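Octopine dehydrogenase (Pecten maximus, PDB 3C7A) catalyses the NADH-dependent reductive condensation of L-arginine with pyruvate to form D-octopine, and the reverse oxidation. Local coordinates at residues Val31-Ala36 / Glu96-Ala101; Lys4-Gly9 / Ile78-Ala83; Asp108-Val113 / Ala134-Met139; Glu122-Asp127 / Gln384-Asn389. All coordinates share one frame; numbering follows the deposited sequence.

Contact 1. Residues Val31-Ala36 / Glu96-Ala101; sequences VLTLFA and EGYFQA. With NAD (nicotinamide-adenine-dinucleotide), chain B.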
# COMPACT_ATOMS: atom_id res chain seq x y z
N VAL A 31 -0.79 -12.31 -18.11
CA VAL A 31 0.22 -11.93 -17.11
C VAL A 31 1.38 -11.16 -17.74
O VAL A 31 1.95 -11.60 -18.75
CB VAL A 31 0.76 -13.17 -16.32
CG1 VAL A 31 1.76 -12.75 -15.25
CG2 VAL A 31 -0.39 -13.96 -15.69
N LEU A 32 1.72 -10.01 -17.15
CA LEU A 32 2.84 -9.17 -17.60
C LEU A 32 3.84 -8.90 -16.47
O LEU A 32 3.44 -8.48 -15.38
CB LEU A 32 2.31 -7.84 -18.18
CG LEU A 32 3.30 -6.76 -18.65
CD1 LEU A 32 3.93 -7.12 -20.00
CD2 LEU A 32 2.64 -5.39 -18.72
N THR A 33 5.12 -9.14 -16.75
CA THR A 33 6.22 -8.82 -15.82
C THR A 33 7.44 -8.23 -16.55
O THR A 33 7.83 -8.73 -17.61
CB THR A 33 6.64 -10.03 -14.92
OG1 THR A 33 7.86 -9.72 -14.23
CG2 THR A 33 6.84 -11.30 -15.74
N LEU A 34 8.03 -7.18 -15.97
CA LEU A 34 9.12 -6.44 -16.62
C LEU A 34 10.49 -6.57 -15.94
O LEU A 34 11.42 -5.81 -16.25
CB LEU A 34 8.74 -4.95 -16.76
CG LEU A 34 7.46 -4.54 -17.51
CD1 LEU A 34 7.11 -3.08 -17.23
CD2 LEU A 34 7.58 -4.79 -19.01
N PHE A 35 10.62 -7.53 -15.02
CA PHE A 35 11.87 -7.75 -14.29
C PHE A 35 12.81 -8.69 -15.06
O PHE A 35 12.75 -9.91 -14.91
CB PHE A 35 11.58 -8.26 -12.87
CG PHE A 35 12.81 -8.41 -11.99
CD1 PHE A 35 13.82 -7.45 -11.99
CD2 PHE A 35 12.93 -9.51 -11.14
CE1 PHE A 35 14.94 -7.59 -11.17
CE2 PHE A 35 14.05 -9.66 -10.32
CZ PHE A 35 15.06 -8.70 -10.34
N ALA A 36 13.69 -8.09 -15.87
CA ALA A 36 14.60 -8.83 -16.76
C ALA A 36 13.85 -9.87 -17.62
O ALA A 36 12.90 -9.52 -18.32
CB ALA A 36 15.76 -9.47 -15.97
N GLU A 96 6.25 2.94 -11.34
CA GLU A 96 6.64 3.86 -12.42
C GLU A 96 6.85 3.16 -13.77
O GLU A 96 6.43 3.67 -14.81
CB GLU A 96 7.90 4.66 -12.03
CG GLU A 96 8.26 5.79 -13.01
CD GLU A 96 9.60 6.47 -12.69
OE1 GLU A 96 10.61 5.76 -12.49
OE2 GLU A 96 9.64 7.71 -12.67
N GLY A 97 7.49 1.99 -13.73
CA GLY A 97 7.77 1.21 -14.93
C GLY A 97 6.55 0.70 -15.67
O GLY A 97 6.53 0.67 -16.90
N TYR A 98 5.52 0.30 -14.92
CA TYR A 98 4.28 -0.22 -15.50
C TYR A 98 3.39 0.85 -16.14
O TYR A 98 2.77 0.61 -17.17
CB TYR A 98 3.50 -1.07 -14.49
CG TYR A 98 4.13 -2.42 -14.20
CD1 TYR A 98 4.00 -3.48 -15.10
CD2 TYR A 98 4.88 -2.63 -13.04
CE1 TYR A 98 4.59 -4.72 -14.85
CE2 TYR A 98 5.47 -3.87 -12.78
CZ TYR A 98 5.33 -4.90 -13.69
OH TYR A 98 5.91 -6.12 -13.43
N PHE A 99 3.34 2.03 -15.52
CA PHE A 99 2.59 3.18 -16.07
C PHE A 99 3.15 3.66 -17.42
O PHE A 99 2.39 3.99 -18.33
CB PHE A 99 2.53 4.35 -15.08
CG PHE A 99 1.53 4.16 -13.95
CD1 PHE A 99 0.20 3.81 -14.21
CD2 PHE A 99 1.91 4.38 -12.63
CE1 PHE A 99 -0.71 3.65 -13.17
CE2 PHE A 99 1.00 4.23 -11.58
CZ PHE A 99 -0.32 3.86 -11.85
N GLN A 100 4.48 3.70 -17.52
CA GLN A 100 5.16 4.11 -18.76
C GLN A 100 4.93 3.13 -19.92
O GLN A 100 4.76 3.55 -21.07
CB GLN A 100 6.67 4.30 -18.52
CG GLN A 100 7.04 5.58 -17.77
CD GLN A 100 8.52 5.66 -17.41
OE1 GLN A 100 9.06 6.76 -17.22
NE2 GLN A 100 9.18 4.51 -17.29
N ALA A 101 4.91 1.83 -19.61
CA ALA A 101 4.77 0.78 -20.62
C ALA A 101 3.35 0.66 -21.20
O ALA A 101 3.19 0.34 -22.38
CB ALA A 101 5.24 -0.56 -20.07
PA NAD B . 7.07 -9.71 -3.35
O1A NAD B . 8.27 -9.36 -2.55
O2A NAD B . 6.82 -11.17 -3.30
O5B NAD B . 7.26 -9.22 -4.87
C5B NAD B . 8.41 -9.56 -5.64
C4B NAD B . 8.18 -9.18 -7.10
O4B NAD B . 8.40 -7.80 -7.30
C3B NAD B . 9.14 -9.90 -8.05
O3B NAD B . 8.61 -11.10 -8.55
C2B NAD B . 9.38 -8.88 -9.15
O2B NAD B . 8.47 -9.05 -10.22
C1B NAD B . 9.14 -7.54 -8.48
N9A NAD B . 10.46 -6.94 -8.16
C8A NAD B . 11.18 -7.14 -7.01
N7A NAD B . 12.33 -6.45 -7.10
C5A NAD B . 12.36 -5.80 -8.28
C6A NAD B . 13.31 -4.96 -8.86
N6A NAD B . 14.53 -4.88 -8.33
N1A NAD B . 13.07 -4.43 -10.12
C2A NAD B . 11.90 -4.74 -10.79
N3A NAD B . 10.97 -5.58 -10.21
C4A NAD B . 11.19 -6.11 -8.97
O3 NAD B . 5.81 -8.86 -2.80
PN NAD B . 4.43 -9.54 -2.30
O1N NAD B . 4.75 -10.48 -1.20
O2N NAD B . 3.69 -10.03 -3.48
O5D NAD B . 3.61 -8.32 -1.65
C5D NAD B . 3.25 -7.15 -2.36
C4D NAD B . 2.90 -6.03 -1.38
O4D NAD B . 1.90 -6.44 -0.46
C3D NAD B . 4.12 -5.60 -0.55
O3D NAD B . 4.20 -4.20 -0.54
C2D NAD B . 3.84 -6.15 0.84
O2D NAD B . 4.35 -5.30 1.84
C1D NAD B . 2.32 -6.25 0.88
N1N NAD B . 1.82 -7.32 1.78
C2N NAD B . 2.25 -8.62 1.65
C3N NAD B . 1.76 -9.62 2.51
C7N NAD B . 2.04 -11.07 2.21
O7N NAD B . 1.64 -12.00 3.08
N7N NAD B . 2.71 -11.43 1.02
C4N NAD B . 0.83 -9.28 3.49
C5N NAD B . 0.39 -7.96 3.61
C6N NAD B . 0.90 -6.99 2.74
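Leu34, just beyond the end of strand 27-32, faces Gly97 on helix 95-102, their CA atoms 7.9 Å apart at the nearest approach of the two backbones. The main link between the segments is the Tyr98 ring. With CG anti to the carbonyl carbon (chi1 -72°), the side chain leaves the helix beside its own backbone N; the hydroxyl at its far end meets the chain turning out of the strand. There OH accepts a weak hydrogen bond from Leu34 N at 3.5 Å and also packs against Thr33 CA. The Leu34 and Tyr98 side chains run past one another head to tail: Leu34 CD1 sits over one face of the ring, 4.1 Å from its centroid and displaced toward the rim. The same methyl lies 3.8 Å from Gly97 O and 4.2 Å from Ala101 CB, while Leu32 CD2 meets Tyr98 CD1 at 4.3 Å. In this Rossmann-type domain, the end of strand 27-32 leads into the loop that binds the adenosine half of NAD. An alanine at Tyr98 would lack ring and hydroxyl, and would probably leave the Leu34 amide without its weak acceptor and open a gap beside Leu32 and Leu34. Next along the loop, Phe35 turns away from the helix, its CG anti to the backbone N (chi1 -175°), and the adenine lies over one face of its ring, with Phe35 CD1 3.5 Å from NAD C2A. Thr33 OG1 hydrogen-bonds to Glu38, whose OE1 also bonds NAD.

Contact 2. Residues Lys4-Gly9 / Ile78-Ala83; sequences KVCVCG and IAISGA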
# COMPACT_ATOMS: atom_id res chain seq x y z
N LYS A 4 -11.95 -9.48 -19.85
CA LYS A 4 -10.50 -9.62 -20.04
C LYS A 4 -9.69 -8.87 -18.97
O LYS A 4 -9.90 -7.67 -18.75
CB LYS A 4 -10.10 -9.16 -21.45
CG LYS A 4 -10.69 -10.04 -22.55
CD LYS A 4 -10.67 -9.37 -23.91
CE LYS A 4 -11.36 -10.24 -24.95
NZ LYS A 4 -11.37 -9.63 -26.31
N VAL A 5 -8.78 -9.59 -18.31
CA VAL A 5 -8.03 -9.09 -17.14
C VAL A 5 -6.51 -9.25 -17.29
O VAL A 5 -6.02 -10.33 -17.64
CB VAL A 5 -8.49 -9.82 -15.83
CG1 VAL A 5 -7.78 -9.27 -14.60
CG2 VAL A 5 -10.01 -9.73 -15.65
N CYS A 6 -5.77 -8.17 -17.03
CA CYS A 6 -4.29 -8.20 -17.01
C CYS A 6 -3.73 -8.00 -15.60
O CYS A 6 -4.04 -7.01 -14.93
CB CYS A 6 -3.71 -7.15 -17.97
SG CYS A 6 -1.89 -7.01 -17.99
N VAL A 7 -2.89 -8.95 -15.16
CA VAL A 7 -2.22 -8.89 -13.86
C VAL A 7 -0.74 -8.50 -14.03
O VAL A 7 -0.02 -9.11 -14.82
CB VAL A 7 -2.32 -10.25 -13.10
CG1 VAL A 7 -1.66 -10.17 -11.72
CG2 VAL A 7 -3.77 -10.71 -12.97
N CYS A 8 -0.30 -7.49 -13.28
CA CYS A 8 1.08 -6.99 -13.35
C CYS A 8 1.93 -7.42 -12.14
O CYS A 8 1.61 -7.06 -11.00
CB CYS A 8 1.10 -5.46 -13.50
SG CYS A 8 0.22 -4.77 -14.95
N GLY A 9 3.00 -8.18 -12.39
CA GLY A 9 3.91 -8.64 -11.33
C GLY A 9 4.24 -10.13 -11.34
O GLY A 9 3.72 -10.88 -12.17
N ILE A 78 0.77 -7.10 -26.48
CA ILE A 78 -0.06 -8.31 -26.37
C ILE A 78 -0.93 -8.30 -25.10
O ILE A 78 -2.11 -8.65 -25.14
CB ILE A 78 0.81 -9.60 -26.43
CG1 ILE A 78 1.53 -9.69 -27.78
CG2 ILE A 78 -0.04 -10.86 -26.19
CD1 ILE A 78 2.67 -10.70 -27.82
N ALA A 79 -0.33 -7.88 -23.98
CA ALA A 79 -0.98 -7.97 -22.67
C ALA A 79 -2.06 -6.91 -22.39
O ALA A 79 -3.08 -7.23 -21.76
CB ALA A 79 0.08 -7.95 -21.56
N ILE A 80 -1.83 -5.68 -22.84
CA ILE A 80 -2.70 -4.54 -22.50
C ILE A 80 -3.84 -4.28 -23.50
O ILE A 80 -4.91 -3.82 -23.11
CB ILE A 80 -1.86 -3.23 -22.26
CG1 ILE A 80 -0.85 -3.41 -21.12
CG2 ILE A 80 -2.77 -2.01 -22.02
CD1 ILE A 80 -1.45 -3.50 -19.71
N SER A 81 -3.60 -4.57 -24.78
CA SER A 81 -4.58 -4.26 -25.84
C SER A 81 -5.91 -5.00 -25.68
O SER A 81 -5.96 -6.23 -25.70
CB SER A 81 -3.99 -4.54 -27.23
OG SER A 81 -2.93 -3.64 -27.52
N GLY A 82 -6.98 -4.23 -25.51
CA GLY A 82 -8.34 -4.77 -25.38
C GLY A 82 -8.79 -5.16 -23.97
O GLY A 82 -9.88 -5.70 -23.80
N ALA A 83 -7.95 -4.88 -22.98
CA ALA A 83 -8.23 -5.27 -21.59
C ALA A 83 -9.30 -4.38 -20.92
O ALA A 83 -9.31 -3.16 -21.10
CB ALA A 83 -6.95 -5.27 -20.76
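Cys6, on the first strand of the Rossmann-type sheet, packs against Ala79 and Ile80 where the chain leaves helix 76-80 and turns toward strand 85-88. Its SG is anti to the backbone N (chi1 177°) and meets two side chains of segment 78-83: Ile80 CD1 at 3.9 Å and Ala79 CB at 4.2 Å. Cys6 CB lies 3.8 Å from Ala79 O, a carbonyl that also accepts a hydrogen bond from Arg30 on the neighbouring strand. A type II turn runs from Ile80 to Ala83, closed by Ala83 N bonding Ile80 O at 3.2 Å. Gly82 takes its third position with a positive phi of 87°, where a CB would collide with the carbonyl O of Ser81. Near the start of the strand, the extended Lys4 side chain runs past this turn, and its CD touches Gly82 O at 3.8 Å. Lys4 O lies 4.0 Å from Ala83 C as the chain comes alongside, and Lys4 N is hydrogen-bonded to Asp84. The helix and turn thus carry the chain from strand 71-73, over strands 27-32 and 3-8, to parallel strand 85-88: the beta-alpha-beta crossover in the middle of a Rossmann fold.

Contact 3. Residues Asp108-Val113 / Ala134-Met139; sequences DSALIV and AAVSMM. With EDO (1,2-ethanediol), chain D.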
# COMPACT_ATOMS: atom_id res chain seq x y z
N ASP A 108 -10.03 3.81 -23.52
CA ASP A 108 -10.79 4.82 -22.76
C ASP A 108 -11.64 4.25 -21.60
O ASP A 108 -11.75 4.88 -20.55
CB ASP A 108 -11.69 5.64 -23.70
CG ASP A 108 -10.95 6.78 -24.40
OD1 ASP A 108 -9.72 6.91 -24.24
OD2 ASP A 108 -11.62 7.56 -25.12
N SER A 109 -12.22 3.07 -21.80
CA SER A 109 -13.16 2.48 -20.83
C SER A 109 -12.52 1.54 -19.79
O SER A 109 -13.23 0.76 -19.15
CB SER A 109 -14.31 1.78 -21.56
OG SER A 109 -13.88 0.58 -22.18
N ALA A 110 -11.20 1.63 -19.61
CA ALA A 110 -10.48 0.74 -18.69
C ALA A 110 -10.60 1.14 -17.21
O ALA A 110 -10.74 2.32 -16.88
CB ALA A 110 -9.01 0.64 -19.10
N LEU A 111 -10.54 0.13 -16.33
CA LEU A 111 -10.51 0.33 -14.88
C LEU A 111 -9.14 -0.08 -14.31
O LEU A 111 -8.74 -1.25 -14.41
CB LEU A 111 -11.63 -0.48 -14.21
CG LEU A 111 -11.73 -0.56 -12.67
CD1 LEU A 111 -12.18 0.77 -12.05
CD2 LEU A 111 -12.66 -1.69 -12.25
N ILE A 112 -8.43 0.88 -13.71
CA ILE A 112 -7.08 0.68 -13.18
C ILE A 112 -7.09 0.55 -11.64
O ILE A 112 -7.60 1.44 -10.95
CB ILE A 112 -6.11 1.81 -13.64
CG1 ILE A 112 -6.16 1.96 -15.17
CG2 ILE A 112 -4.68 1.56 -13.15
CD1 ILE A 112 -5.47 3.21 -15.71
N VAL A 113 -6.52 -0.54 -11.13
CA VAL A 113 -6.62 -0.91 -9.70
C VAL A 113 -5.26 -1.10 -9.01
O VAL A 113 -4.35 -1.73 -9.56
CB VAL A 113 -7.45 -2.23 -9.51
CG1 VAL A 113 -7.74 -2.50 -8.03
CG2 VAL A 113 -8.76 -2.19 -10.30
N ALA A 134 -8.26 11.42 -17.48
CA ALA A 134 -9.58 12.00 -17.23
C ALA A 134 -10.72 11.15 -17.80
O ALA A 134 -11.90 11.39 -17.51
CB ALA A 134 -9.65 13.43 -17.76
N ALA A 135 -10.37 10.15 -18.61
CA ALA A 135 -11.35 9.25 -19.22
C ALA A 135 -11.55 7.95 -18.43
O ALA A 135 -12.69 7.49 -18.28
CB ALA A 135 -10.96 8.94 -20.67
N VAL A 136 -10.46 7.37 -17.93
CA VAL A 136 -10.49 6.12 -17.14
C VAL A 136 -10.92 6.33 -15.68
O VAL A 136 -11.15 7.47 -15.26
CB VAL A 136 -9.12 5.37 -17.19
CG1 VAL A 136 -8.74 5.00 -18.62
CG2 VAL A 136 -8.01 6.20 -16.54
N SER A 137 -11.02 5.23 -14.92
CA SER A 137 -11.31 5.27 -13.47
C SER A 137 -10.13 4.73 -12.64
O SER A 137 -9.37 3.88 -13.12
CB SER A 137 -12.58 4.47 -13.15
OG SER A 137 -13.74 5.08 -13.69
N MET A 138 -9.99 5.22 -11.41
CA MET A 138 -8.88 4.83 -10.51
C MET A 138 -9.39 4.29 -9.15
O MET A 138 -10.12 4.99 -8.43
CB MET A 138 -7.90 6.01 -10.30
CG MET A 138 -7.16 6.47 -11.58
SD MET A 138 -6.14 7.97 -11.42
CE MET A 138 -7.38 9.26 -11.48
N MET A 139 -9.00 3.06 -8.80
CA MET A 139 -9.49 2.33 -7.61
C MET A 139 -8.34 1.91 -6.66
O MET A 139 -7.37 1.30 -7.12
CB MET A 139 -10.28 1.09 -8.06
CG MET A 139 -11.16 0.41 -7.00
SD MET A 139 -12.05 -1.04 -7.64
CE MET A 139 -13.12 -1.45 -6.25
C1 EDO D . -8.28 4.05 -27.16
O1 EDO D . -7.57 4.05 -28.40
C2 EDO D . -9.59 4.82 -27.30
O2 EDO D . -10.68 3.98 -26.91
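Ile112 is bonded to the neighbouring strand by both its backbone N and its O, which point to the same edge: N donates to Ser137 O at 3.2 Å, and O accepts from Met139 N at 3.0 Å. The second bond approaches nearly along the C=O axis; in the first the donor is tilted 26° from the carbonyl plane. Val113 CA adds a C-H...O contact to Met139 O at 3.5 Å. Leu111 CD1 packs on Ser137 CB at 3.9 Å, on the face shared with Val113 and Met139, while Ile112 and Met138 occupy the other. Val136, just before its strand, crosses Ile112 obliquely, CG2 to CD1 at 4.0 Å, and its CB rests 3.5 Å from Ala110 O. Strands 111-114 and 137-141 are the two parallel strands of a beta-alpha-beta unit, their short segments 24° apart, with helix 121-129 as the connection. That helix lies on the face bearing Met138, where Cys125 touches Met138. Strand 111-114 is hydrogen-bonded on its other edge to strand 85-88 through Leu111 and Val113. Toward the surface, Ala135 packs by Asp108, whose OD1 forms a salt bridge with Lys132; ethanediol, probably a crystallisation additive, accepts a weak hydrogen bond from Asp108 N.

Contact 4. Residues Glu122-Asp127 / Gln384-Asn389; sequences EFQCRD and QRYGFN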
# COMPACT_ATOMS: atom_id res chain seq x y z
N GLU A 122 -2.51 8.13 -7.12
CA GLU A 122 -3.31 8.92 -8.07
C GLU A 122 -2.53 10.07 -8.74
O GLU A 122 -2.74 10.35 -9.92
CB GLU A 122 -4.57 9.47 -7.39
CG GLU A 122 -5.57 8.40 -6.92
CD GLU A 122 -5.33 7.92 -5.49
OE1 GLU A 122 -4.30 8.29 -4.89
OE2 GLU A 122 -6.17 7.16 -4.97
N PHE A 123 -1.65 10.72 -7.98
CA PHE A 123 -0.82 11.82 -8.51
C PHE A 123 0.13 11.33 -9.62
O PHE A 123 0.32 12.02 -10.63
CB PHE A 123 0.00 12.51 -7.41
CG PHE A 123 -0.82 13.04 -6.25
CD1 PHE A 123 -2.03 13.70 -6.46
CD2 PHE A 123 -0.36 12.89 -4.94
CE1 PHE A 123 -2.78 14.19 -5.39
CE2 PHE A 123 -1.10 13.38 -3.86
CZ PHE A 123 -2.31 14.03 -4.08
N GLN A 124 0.71 10.14 -9.42
CA GLN A 124 1.65 9.53 -10.36
C GLN A 124 0.98 9.12 -11.68
O GLN A 124 1.54 9.34 -12.76
CB GLN A 124 2.34 8.32 -9.71
CG GLN A 124 3.46 7.67 -10.53
CD GLN A 124 4.16 6.53 -9.80
OE1 GLN A 124 3.53 5.63 -9.26
NE2 GLN A 124 5.49 6.58 -9.78
N CYS A 125 -0.22 8.54 -11.58
CA CYS A 125 -1.00 8.12 -12.75
C CYS A 125 -1.38 9.31 -13.65
O CYS A 125 -1.31 9.21 -14.88
CB CYS A 125 -2.26 7.37 -12.30
SG CYS A 125 -3.25 6.60 -13.62
N ARG A 126 -1.77 10.42 -13.03
CA ARG A 126 -2.15 11.64 -13.75
C ARG A 126 -0.99 12.25 -14.55
O ARG A 126 -1.18 12.70 -15.68
CB ARG A 126 -2.73 12.68 -12.78
CG ARG A 126 -4.19 12.44 -12.37
CD ARG A 126 -4.60 13.33 -11.19
NE ARG A 126 -6.05 13.41 -11.04
CZ ARG A 126 -6.68 13.91 -9.97
NH1 ARG A 126 -5.99 14.37 -8.93
NH2 ARG A 126 -8.00 13.93 -9.93
N ASP A 127 0.20 12.25 -13.95
CA ASP A 127 1.40 12.82 -14.58
C ASP A 127 1.85 12.07 -15.84
O ASP A 127 2.20 12.70 -16.84
CB ASP A 127 2.56 12.89 -13.56
CG ASP A 127 3.80 13.56 -14.12
OD1 ASP A 127 3.81 14.81 -14.24
OD2 ASP A 127 4.78 12.85 -14.44
N GLN A 384 4.01 18.19 -4.93
CA GLN A 384 4.85 19.29 -5.45
C GLN A 384 5.91 18.83 -6.45
O GLN A 384 6.37 19.62 -7.28
CB GLN A 384 5.51 20.06 -4.30
CG GLN A 384 4.56 20.93 -3.47
CD GLN A 384 3.84 20.17 -2.37
OE1 GLN A 384 4.04 18.96 -2.18
NE2 GLN A 384 2.98 20.87 -1.64
N ARG A 385 6.28 17.55 -6.38
CA ARG A 385 7.24 16.95 -7.31
C ARG A 385 6.71 16.93 -8.75
O ARG A 385 7.49 16.98 -9.70
CB ARG A 385 7.59 15.52 -6.86
CG ARG A 385 8.71 14.86 -7.65
CD ARG A 385 8.28 13.50 -8.17
NE ARG A 385 9.31 12.85 -8.99
CZ ARG A 385 9.50 13.08 -10.29
NH1 ARG A 385 10.46 12.43 -10.94
NH2 ARG A 385 8.74 13.95 -10.95
N TYR A 386 5.39 16.87 -8.89
CA TYR A 386 4.74 16.83 -10.21
C TYR A 386 4.14 18.19 -10.62
O TYR A 386 3.58 18.32 -11.71
CB TYR A 386 3.65 15.75 -10.24
CG TYR A 386 4.10 14.36 -9.82
CD1 TYR A 386 4.87 13.57 -10.67
CD2 TYR A 386 3.75 13.85 -8.57
CE1 TYR A 386 5.28 12.29 -10.29
CE2 TYR A 386 4.15 12.57 -8.18
CZ TYR A 386 4.92 11.80 -9.04
OH TYR A 386 5.32 10.53 -8.66
N GLY A 387 4.26 19.18 -9.75
CA GLY A 387 3.79 20.54 -10.05
C GLY A 387 2.36 20.85 -9.61
O GLY A 387 1.79 21.85 -10.06
N PHE A 388 1.80 20.01 -8.75
CA PHE A 388 0.49 20.28 -8.14
C PHE A 388 0.70 21.01 -6.81
O PHE A 388 1.02 20.38 -5.80
CB PHE A 388 -0.31 18.98 -7.93
CG PHE A 388 -0.54 18.17 -9.18
CD1 PHE A 388 -1.30 18.68 -10.23
CD2 PHE A 388 -0.01 16.89 -9.30
CE1 PHE A 388 -1.52 17.92 -11.39
CE2 PHE A 388 -0.22 16.13 -10.45
CZ PHE A 388 -0.98 16.64 -11.50
N ASN A 389 0.52 22.33 -6.82
CA ASN A 389 0.92 23.18 -5.70
C ASN A 389 -0.23 23.71 -4.82
O ASN A 389 0.02 24.22 -3.72
CB ASN A 389 1.78 24.36 -6.20
CG ASN A 389 3.05 23.90 -6.91
OD1 ASN A 389 3.43 24.47 -7.94
ND2 ASN A 389 3.72 22.89 -6.36
O HOH W 1 7.19 9.05 -10.87
O HOH W 2 1.99 16.95 -13.88
O HOH W 3 6.08 17.44 -13.88
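Asp127 and Tyr386 bring the two backbones to their nearest, CA to CA 6.8 Å, where helix 121-129 of the Rossmann-type sheet domain meets an irregular loop between helices 349-362 and 391-396. The Tyr386 ring lies against one flank of the helix. Its CD2 touches Phe123 CB at 4.1 Å, and its CD1 meets the carboxylate carbon CG of Asp127 at 3.6 Å. The Asp127 and Tyr386 side chains cross at about a right angle, with carboxylate and ring planes 45° apart. Asp127 CG stands anti to the backbone N (chi1 -176°), which brings the carboxylate to the loop, and a water bridges its OD1 (2.8 Å) to Tyr386 O (3.0 Å), donating to both. Phe123 O lies over one face of the Tyr386 ring and Arg385 CD over the opposite face. The same carbonyl sits at the edge of the Phe388 ring, near its plane and 4.1 Å from CE2; Phe388 has a cation-pi partner in Lys399. An alanine at Tyr386 would keep only CB, and would probably leave a gap against Phe123 CB and the Asp127 carboxylate and cost a second water, shared with Gln124 NE2, its hydroxyl partner. Gln124 OE1 is held by Arg381. The other amide arm reaches that second water, which lies at the edge of the tyrosine ring, in its plane, 3.3 Å from Tyr386 OH and accepting from Gln124 NE2 at 3.2 Å.

Overall arrangement
Contacts 1, 2 and 3 belong to one beta sheet. Contacts 1 and 2, centres 11 Å apart, lie on neighbouring strands, 27-32 and 3-8: Leu32 O lies 3.0 Å from Gly9 N, a probable hydrogen bond, and Tyr98 CE1 packs on Cys8 CB at 3.8 Å. Contact 1 alone touches NAD; the side chains of Cys6 and Val113 each stand about 13 Å from NAD. Helix 121-129 connects the two strands of contact 3 and supplies one side of contact 4; the centres of these contacts are 17 Å apart, and Met138 SD and Cys125 SG touch at 3.9 Å. Phe99 and Glu96 in turn pack on Gln124, joining contact 1 to contact 4; Gln124 lies about 9 Å from pyruvate-binding Gln118, side chain to side chain.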